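PDB 2R5O: putative ATP binding component of ABC-transporter from Escherichia coli, which probably serves as the nucleotide-binding component of an O-antigen polysaccharide exporter, seen here as its carbohydrate-binding C-terminal domain with an immunoglobulin fold. Local coordinates for residues L108-E111 with G112-I116. Sequence-based numbering, arbitrary orientation.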
loop_
_atom_site.group_PDB
_atom_site.type_symbol
_atom_site.label_atom_id
_atom_site.label_comp_id
_atom_site.label_asym_id
_atom_site.label_seq_id
_atom_site.Cartn_x
_atom_site.Cartn_y
_atom_site.Cartn_z
ATOM N N LEU A 108 -12.252 11.113 8.061
ATOM C CA LEU A 108 -11.847 9.707 7.963
ATOM C C LEU A 108 -10.490 9.460 8.619
ATOM O O LEU A 108 -10.312 8.501 9.377
ATOM C CB LEU A 108 -11.835 9.231 6.511
ATOM C CG LEU A 108 -13.166 9.325 5.790
ATOM C CD1 LEU A 108 -12.993 8.814 4.353
ATOM C CD2 LEU A 108 -14.255 8.542 6.533
ATOM N N ALA A 109 -9.506 10.292 8.326
ATOM C CA ALA A 109 -8.142 10.033 8.799
ATOM C C ALA A 109 -8.064 10.045 10.305
ATOM O O ALA A 109 -7.309 9.257 10.894
ATOM C CB ALA A 109 -7.167 11.015 8.234
ATOM N N SER A 110 -8.867 10.892 10.935
ATOM C CA SER A 110 -8.902 11.038 12.380
ATOM C C SER A 110 -9.979 10.199 13.036
ATOM O O SER A 110 -10.214 10.320 14.236
ATOM C CB SER A 110 -9.110 12.498 12.757
ATOM O OG SER A 110 -10.455 12.914 12.565
ATOM N N GLU A 111 -10.627 9.328 12.270
ATOM C CA GLU A 111 -11.647 8.410 12.813
ATOM C C GLU A 111 -12.752 9.155 13.530
ATOM O O GLU A 111 -13.332 8.656 14.514
ATOM C CB GLU A 111 -11.027 7.337 13.721
ATOM C CG GLU A 111 -10.020 6.449 13.060
ATOM C CD GLU A 111 -9.370 5.524 14.056
ATOM O OE1 GLU A 111 -10.039 4.586 14.534
ATOM O OE2 GLU A 111 -8.198 5.743 14.368
ATOM N N GLY A 112 -13.070 10.341 13.021
ATOM C CA GLY A 112 -14.136 11.170 13.577
ATOM C C GLY A 112 -13.720 12.133 14.669
ATOM O O GLY A 112 -14.564 12.848 15.196
ATOM N N ARG A 113 -12.437 12.185 15.015
ATOM C CA ARG A 113 -11.967 13.077 16.087
ATOM C C ARG A 113 -12.136 14.549 15.717
ATOM O O ARG A 113 -12.562 15.364 16.540
ATOM C CB ARG A 113 -10.480 12.804 16.353
ATOM C CG ARG A 113 -9.904 13.570 17.538
ATOM C CD ARG A 113 -8.378 13.406 17.663
ATOM N NE ARG A 113 -7.675 14.116 16.586
ATOM C CZ ARG A 113 -6.935 13.531 15.649
ATOM N NH1 ARG A 113 -6.764 12.227 15.618
ATOM N NH2 ARG A 113 -6.372 14.274 14.700
ATOM N N GLU A 114 -11.705 14.891 14.508
ATOM C CA GLU A 114 -11.607 16.282 14.082
ATOM C C GLU A 114 -12.934 16.851 13.638
ATOM O O GLU A 114 -13.612 16.255 12.786
ATOM C CB GLU A 114 -10.645 16.377 12.887
ATOM C CG GLU A 114 -9.207 16.062 13.251
ATOM C CD GLU A 114 -8.440 17.215 13.866
ATOM O OE1 GLU A 114 -8.858 18.384 13.711
ATOM O OE2 GLU A 114 -7.391 16.941 14.473
ATOM N N ASN A 115 -13.275 18.005 14.200
ATOM C CA ASN A 115 -14.331 18.866 13.667
ATOM C C ASN A 115 -13.810 20.285 13.661
ATOM O O ASN A 115 -13.491 20.827 14.708
ATOM C CB ASN A 115 -15.632 18.800 14.467
ATOM C CG ASN A 115 -16.764 19.549 13.776
ATOM O OD1 ASN A 115 -17.478 18.978 12.957
ATOM N ND2 ASN A 115 -16.894 20.849 14.057
ATOM N N ILE A 116 -13.761 20.878 12.475
ATOM C CA ILE A 116 -13.096 22.150 12.240
ATOM C C ILE A 116 -14.098 23.213 11.800
ATOM O O ILE A 116 -14.711 23.096 10.751
ATOM C CB ILE A 116 -12.006 21.997 11.158
ATOM C CG1 ILE A 116 -11.098 20.778 11.460
ATOM C CG2 ILE A 116 -11.182 23.263 11.076
ATOM C CD1 ILE A 116 -10.310 20.286 10.276
#
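Ser110 lays its CB over one face of the Arg113 guanidinium, 3.5 Å above the plane and offset toward the rim, while its OG reaches on to Glu114. The short helix 106-109 ends here in a Schellman motif: Glu111, the C' residue with positive phi, bonds through N to Leu108 O at 3.0 Å, and Gly112 N returns to the carbonyl one residue earlier. Overlapping it, a type I' turn runs from Ser110 to Arg113, closed by Arg113 N on Ser110 O at 3.0 Å, with the donor well above the carbonyl plane. Gly112 suits the third position, since at phi 89° a side chain would collide with Glu111 O. The Ser110 hydroxyl, tucked back beside the main chain (chi1 76°), accepts a nearly straight bond from Glu114 N (3.0 Å, 166°) and gives its own proton to Ser106 O, linking the first residue of the helix to the loop. Arg113, a long, flat cation bent at chi3, can cover Ser110 CB and still send NH2 to Glu114 OE2, 2.9 Å away in the guanidinium plane; OE2 accepts through its anti lone pair, away from OE1. Glu114 OE1 bonds to Ser186 OG of the second subunit, whose Phe184 packs on both charged side chains. With both oxygens engaged, rotation of the carboxylate should be restricted, and the in-plane bond probably steadies the guanidinium over Ser110.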